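Local coordinates for uncharacterized lipoprotein yjhA (Bacillus subtilis, PDB 3CFU), which is of unknown function but is probably a membrane-tethered lipoprotein, with a DUF4352 beta-rich domain related to the MPT63/MPB63 group, at residues A[123-128]-A[143-148]; A[13-18]-A[53-58]. All coordinates share one frame; numbering follows the deposited sequence.

Contact 1. Residues A[123-128]-A[143-148]; sequences VYNPFL and DIDYLV
Val123, Tyr146 and Asp143 bury the most surface here, where the antiparallel pairing of strands 121-124 and 146-149 runs into an asparagine N-cap at the start of helix 126-129. Val123 lies opposite Leu147 in a non-hydrogen-bonded pair; their side chains point the same way and touch at Val123 CG2 and Leu147 CD2, 3.4 Å apart. Next along, Tyr124 and Tyr146 form a hydrogen-bonded pair, each backbone N 2.9 Å from the other residue's O. The Tyr146 ring turns its edge to Tyr124 O, which lies in the ring plane 3.3 Å from Tyr146 CD1. The same rim continues to Pro126, whose CD is 3.6 Å from Tyr146 CE1, the two side chains crossing at about a right angle.

Beyond the strands, Asn125 takes over the pairing. It holds CG anti to the backbone N (chi1 -171°), and its amide uses one end on the helix and the other on two acids. OD1 caps the helix, accepting from Leu128 N at 3.2 Å and more weakly from Phe127 N. ND2 bridges two carboxylates: Asp145 OD1, 3.2 Å away, is met from above the carboxylate plane, and Asp143 OD1, at 3.1 Å, nearly in line with its C-O bond. An NH2 group between these acids is likely to ease their repulsion, and the other oxygen of Asp145 has a long, weak ion pair with Arg73. Asp143 also lies against Phe127: ring and carboxylate planes are 27° apart, and Asp143 OD2 comes within 3.7 Å of Phe127 CD2.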
loop_
_atom_site.group_PDB
_atom_site.type_symbol
_atom_site.label_atom_id
_atom_site.label_comp_id
_atom_site.label_asym_id
_atom_site.label_seq_id
_atom_site.Cartn_x
_atom_site.Cartn_y
_atom_site.Cartn_z
ATOM N N VAL A 123 -5.002 -0.101 4.501
ATOM C CA VAL A 123 -5.561 1.240 4.552
ATOM C C VAL A 123 -4.893 2.074 3.475
ATOM O O VAL A 123 -3.674 1.998 3.272
ATOM C CB VAL A 123 -5.294 1.919 5.913
ATOM C CG1 VAL A 123 -5.803 3.356 5.873
ATOM C CG2 VAL A 123 -5.962 1.119 7.058
ATOM N N TYR A 124 -5.691 2.875 2.784
ATOM C CA TYR A 124 -5.166 3.717 1.734
ATOM C C TYR A 124 -5.739 5.112 1.884
ATOM O O TYR A 124 -6.958 5.275 1.890
ATOM C CB TYR A 124 -5.544 3.142 0.359
ATOM C CG TYR A 124 -5.241 4.060 -0.801
ATOM C CD1 TYR A 124 -3.947 4.510 -1.030
ATOM C CD2 TYR A 124 -6.250 4.492 -1.660
ATOM C CE1 TYR A 124 -3.656 5.373 -2.083
ATOM C CE2 TYR A 124 -5.969 5.351 -2.726
ATOM C CZ TYR A 124 -4.663 5.787 -2.926
ATOM O OH TYR A 124 -4.346 6.632 -3.961
ATOM N N ASN A 125 -4.867 6.108 2.037
ATOM C CA ASN A 125 -5.304 7.496 2.137
ATOM C C ASN A 125 -4.677 8.214 0.938
ATOM O O ASN A 125 -3.462 8.452 0.900
ATOM C CB ASN A 125 -4.844 8.144 3.453
ATOM C CG ASN A 125 -5.483 9.514 3.681
ATOM O OD1 ASN A 125 -5.408 10.406 2.822
ATOM N ND2 ASN A 125 -6.121 9.685 4.835
ATOM N N PRO A 126 -5.498 8.561 -0.064
ATOM C CA PRO A 126 -5.018 9.248 -1.278
ATOM C C PRO A 126 -4.358 10.605 -1.046
ATOM O O PRO A 126 -3.454 10.992 -1.779
ATOM C CB PRO A 126 -6.257 9.302 -2.180
ATOM C CG PRO A 126 -7.410 9.265 -1.217
ATOM C CD PRO A 126 -6.951 8.328 -0.106
ATOM N N PHE A 127 -4.791 11.326 -0.026
ATOM C CA PHE A 127 -4.173 12.614 0.271
ATOM C C PHE A 127 -2.749 12.326 0.790
ATOM O O PHE A 127 -1.791 12.965 0.375
ATOM C CB PHE A 127 -4.995 13.368 1.321
ATOM C CG PHE A 127 -4.426 14.707 1.689
ATOM C CD1 PHE A 127 -4.376 15.736 0.762
ATOM C CD2 PHE A 127 -3.931 14.936 2.975
ATOM C CE1 PHE A 127 -3.844 16.978 1.104
ATOM C CE2 PHE A 127 -3.392 16.175 3.325
ATOM C CZ PHE A 127 -3.350 17.194 2.390
ATOM N N LEU A 128 -2.621 11.348 1.684
ATOM C CA LEU A 128 -1.321 10.968 2.232
ATOM C C LEU A 128 -0.423 10.363 1.150
ATOM O O LEU A 128 0.773 10.639 1.120
ATOM C CB LEU A 128 -1.498 9.945 3.366
ATOM C CG LEU A 128 -1.472 10.376 4.845
ATOM C CD1 LEU A 128 -0.026 10.578 5.319
ATOM C CD2 LEU A 128 -2.292 11.647 5.024
ATOM N N ASP A 143 -8.434 13.758 1.983
ATOM C CA ASP A 143 -7.912 13.204 3.232
ATOM C C ASP A 143 -8.941 12.296 3.903
ATOM O O ASP A 143 -9.655 12.725 4.812
ATOM C CB ASP A 143 -7.527 14.355 4.172
ATOM C CG ASP A 143 -6.619 13.921 5.308
ATOM O OD1 ASP A 143 -6.456 12.702 5.538
ATOM O OD2 ASP A 143 -6.069 14.820 5.984
ATOM N N ILE A 144 -9.006 11.046 3.445
ATOM C CA ILE A 144 -9.932 10.045 3.981
ATOM C C ILE A 144 -9.313 8.650 3.849
ATOM O O ILE A 144 -8.671 8.347 2.839
ATOM C CB ILE A 144 -11.300 10.098 3.232
ATOM C CG1 ILE A 144 -12.076 11.338 3.683
ATOM C CG2 ILE A 144 -12.116 8.834 3.497
ATOM C CD1 ILE A 144 -13.500 11.357 3.251
ATOM N N ASP A 145 -9.482 7.814 4.877
ATOM C CA ASP A 145 -8.939 6.448 4.877
ATOM C C ASP A 145 -9.883 5.488 4.134
ATOM O O ASP A 145 -11.100 5.579 4.275
ATOM C CB ASP A 145 -8.779 5.908 6.309
ATOM C CG ASP A 145 -7.645 6.556 7.088
ATOM O OD1 ASP A 145 -6.673 7.047 6.484
ATOM O OD2 ASP A 145 -7.724 6.540 8.334
ATOM N N TYR A 146 -9.320 4.565 3.359
ATOM C CA TYR A 146 -10.107 3.574 2.620
ATOM C C TYR A 146 -9.597 2.220 3.048
ATOM O O TYR A 146 -8.419 1.919 2.875
ATOM C CB TYR A 146 -9.932 3.730 1.105
ATOM C CG TYR A 146 -10.552 4.992 0.559
ATOM C CD1 TYR A 146 -9.857 6.197 0.568
ATOM C CD2 TYR A 146 -11.863 4.987 0.076
ATOM C CE1 TYR A 146 -10.448 7.359 0.103
ATOM C CE2 TYR A 146 -12.467 6.140 -0.388
ATOM C CZ TYR A 146 -11.757 7.326 -0.372
ATOM O OH TYR A 146 -12.362 8.464 -0.845
ATOM N N LEU A 147 -10.480 1.401 3.601
ATOM C CA LEU A 147 -10.073 0.095 4.077
ATOM C C LEU A 147 -10.391 -1.040 3.124
ATOM O O LEU A 147 -11.467 -1.087 2.540
ATOM C CB LEU A 147 -10.728 -0.202 5.434
ATOM C CG LEU A 147 -10.581 0.820 6.565
ATOM C CD1 LEU A 147 -10.697 0.118 7.913
ATOM C CD2 LEU A 147 -9.248 1.507 6.469
ATOM N N VAL A 148 -9.433 -1.947 2.968
ATOM C CA VAL A 148 -9.610 -3.127 2.134
ATOM C C VAL A 148 -9.307 -4.315 3.030
ATOM O O VAL A 148 -8.165 -4.505 3.451
ATOM C CB VAL A 148 -8.645 -3.178 0.941
ATOM C CG1 VAL A 148 -9.173 -4.173 -0.084
ATOM C CG2 VAL A 148 -8.486 -1.801 0.319
#

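Contact 2. Residues A[13-18]-A[53-58]; sequences TNFTVN and VTMENI
An antiparallel strand pair, Thr13-Asn18 against Val53-Asn57, forms the middle of a four-stranded sheet, the short axes 4.5 Å apart and 168° from one another. Two hydrogen-bonded pairs hold it, Asn14 with Glu56 and Thr16 with Thr54, each with two N-H...O bonds; Thr54 N to Thr16 O is 2.8 Å. On the face of these residues, Thr16 and Thr54 lie side by side with Thr16 CG2 3.5 Å from Thr54 CB, while Thr54 OG1 is hydrogen-bonded to Thr105.

The face with Phe15, Val17, Val53 and Met55 is largely apolar, though Thr13 and Asn57 also lie on it. Phe15 holds CG anti to its backbone N (chi1 176°), and its ring reaches Val53, with Phe15 CE1 3.7 Å from Val53 CB. Met55, a selenomethionine, meets the ring edge in plane, its CG 4.0 Å from Phe15 CD1. An alanine in place of Phe15 would probably open a gap beside Val53 and Met55 and deprive Tyr124 of its stacking partner.

Strand 7-10 pairs with 13-18 and strand 103-112 with 53-57, on the outer side of each, while Leu122 of strand 121-124 packs on Val17 and Val53.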
loop_
_atom_site.group_PDB
_atom_site.type_symbol
_atom_site.label_atom_id
_atom_site.label_comp_id
_atom_site.label_asym_id
_atom_site.label_seq_id
_atom_site.Cartn_x
_atom_site.Cartn_y
_atom_site.Cartn_z
ATOM N N THR A 13 -7.705 9.262 -7.600
ATOM C CA THR A 13 -7.182 8.004 -8.115
ATOM C C THR A 13 -8.240 6.899 -8.072
ATOM O O THR A 13 -9.239 7.031 -7.378
ATOM C CB THR A 13 -6.007 7.472 -7.237
ATOM O OG1 THR A 13 -6.503 7.147 -5.930
ATOM C CG2 THR A 13 -4.905 8.509 -7.098
ATOM N N ASN A 14 -8.031 5.834 -8.853
ATOM C CA ASN A 14 -8.895 4.650 -8.772
ATOM C C ASN A 14 -7.849 3.753 -8.138
ATOM O O ASN A 14 -6.713 3.716 -8.601
ATOM C CB ASN A 14 -9.277 4.041 -10.121
ATOM C CG ASN A 14 -10.461 4.723 -10.770
ATOM O OD1 ASN A 14 -10.600 4.682 -11.990
ATOM N ND2 ASN A 14 -11.325 5.336 -9.967
ATOM N N PHE A 15 -8.221 3.026 -7.102
ATOM C CA PHE A 15 -7.272 2.191 -6.395
ATOM C C PHE A 15 -7.706 0.745 -6.264
ATOM O O PHE A 15 -8.889 0.454 -6.082
ATOM C CB PHE A 15 -7.065 2.762 -4.992
ATOM C CG PHE A 15 -6.182 1.929 -4.127
ATOM C CD1 PHE A 15 -4.807 1.985 -4.269
ATOM C CD2 PHE A 15 -6.728 1.061 -3.192
ATOM C CE1 PHE A 15 -3.986 1.197 -3.500
ATOM C CE2 PHE A 15 -5.916 0.268 -2.414
ATOM C CZ PHE A 15 -4.535 0.332 -2.572
ATOM N N THR A 16 -6.748 -0.168 -6.316
ATOM C CA THR A 16 -7.107 -1.562 -6.188
ATOM C C THR A 16 -6.027 -2.427 -5.565
ATOM O O THR A 16 -4.834 -2.208 -5.780
ATOM C CB THR A 16 -7.510 -2.164 -7.581
ATOM O OG1 THR A 16 -7.535 -3.597 -7.504
ATOM C CG2 THR A 16 -6.544 -1.746 -8.644
ATOM N N VAL A 17 -6.464 -3.383 -4.751
ATOM C CA VAL A 17 -5.551 -4.336 -4.144
ATOM C C VAL A 17 -5.714 -5.557 -5.056
ATOM O O VAL A 17 -6.788 -6.160 -5.111
ATOM C CB VAL A 17 -5.954 -4.711 -2.698
ATOM C CG1 VAL A 17 -4.941 -5.699 -2.132
ATOM C CG2 VAL A 17 -6.013 -3.467 -1.822
ATOM N N ASN A 18 -4.657 -5.902 -5.786
ATOM C CA ASN A 18 -4.697 -7.028 -6.720
ATOM C C ASN A 18 -4.699 -8.389 -6.037
ATOM O O ASN A 18 -5.735 -9.050 -5.976
ATOM C CB ASN A 18 -3.524 -6.924 -7.691
ATOM C CG ASN A 18 -3.569 -5.653 -8.520
ATOM O OD1 ASN A 18 -2.532 -5.120 -8.927
ATOM N ND2 ASN A 18 -4.775 -5.166 -8.782
ATOM N N VAL A 53 -0.720 -3.715 -5.333
ATOM C CA VAL A 53 -1.774 -2.716 -5.499
ATOM C C VAL A 53 -1.545 -1.899 -6.773
ATOM O O VAL A 53 -0.448 -1.895 -7.338
ATOM C CB VAL A 53 -1.838 -1.747 -4.264
ATOM C CG1 VAL A 53 -2.050 -2.536 -2.980
ATOM C CG2 VAL A 53 -0.559 -0.936 -4.153
ATOM N N THR A 54 -2.592 -1.212 -7.223
ATOM C CA THR A 54 -2.517 -0.388 -8.419
ATOM C C THR A 54 -3.175 0.954 -8.158
ATOM O O THR A 54 -4.238 1.020 -7.549
ATOM C CB THR A 54 -3.249 -1.039 -9.619
ATOM O OG1 THR A 54 -2.522 -2.194 -10.053
ATOM C CG2 THR A 54 -3.369 -0.047 -10.787
HETATM N N MSE A 55 -2.523 2.016 -8.623
HETATM C CA MSE A 55 -3.025 3.376 -8.495
HETATM C C MSE A 55 -3.213 3.962 -9.886
HETATM O O MSE A 55 -2.302 3.926 -10.715
HETATM C CB MSE A 55 -2.041 4.275 -7.733
HETATM C CG MSE A 55 -2.023 4.058 -6.238
HETATM SE SE MSE A 55 -0.730 5.153 -5.287
HETATM C CE MSE A 55 -1.461 6.914 -5.608
ATOM N N GLU A 56 -4.396 4.504 -10.141
ATOM C CA GLU A 56 -4.665 5.119 -11.425
ATOM C C GLU A 56 -5.032 6.578 -11.228
ATOM O O GLU A 56 -6.017 6.902 -10.549
ATOM C CB GLU A 56 -5.807 4.402 -12.145
ATOM C CG GLU A 56 -6.317 5.114 -13.396
ATOM C CD GLU A 56 -7.430 4.325 -14.087
ATOM O OE1 GLU A 56 -7.634 3.149 -13.708
ATOM O OE2 GLU A 56 -8.091 4.868 -15.003
ATOM N N ASN A 57 -4.236 7.461 -11.818
ATOM C CA ASN A 57 -4.498 8.884 -11.714
ATOM C C ASN A 57 -5.594 9.252 -12.709
ATOM O O ASN A 57 -5.433 9.069 -13.913
ATOM C CB ASN A 57 -3.223 9.683 -12.004
ATOM C CG ASN A 57 -3.406 11.153 -11.754
ATOM O OD1 ASN A 57 -2.463 11.942 -11.848
ATOM N ND2 ASN A 57 -4.637 11.540 -11.438
ATOM N N ILE A 58 -6.709 9.756 -12.183
ATOM C CA ILE A 58 -7.866 10.159 -12.982
ATOM C C ILE A 58 -8.125 11.649 -12.809
ATOM O O ILE A 58 -9.203 12.153 -13.114
ATOM C CB ILE A 58 -9.143 9.372 -12.576
ATOM C CG1 ILE A 58 -9.390 9.507 -11.074
ATOM C CG2 ILE A 58 -8.997 7.891 -12.953
ATOM C CD1 ILE A 58 -10.695 8.882 -10.635
#

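In the fold
Contacts 1 and 2 belong to different sheets, three- and four-stranded, that pack against each other as in a beta-sandwich, consistent with the immunoglobulin-like fold of MPT63. Their centres are 12 Å apart, and Tyr124 of contact 1 makes most of the junction. Its ring stacks on Phe15 of contact 2, with Tyr124 CD2 3.6 Å from Phe15 CG, and its hydroxyl crosses to Thr13, where Tyr124 OH and Thr13 OG1 are 3.0 Å apart, a probable hydrogen bond. Farther along the interface, Val148 CG2 touches Val17 CG2 at 3.7 Å. In sequence, contact 2 closes before contact 1 opens. Neither contact includes a bound ligand.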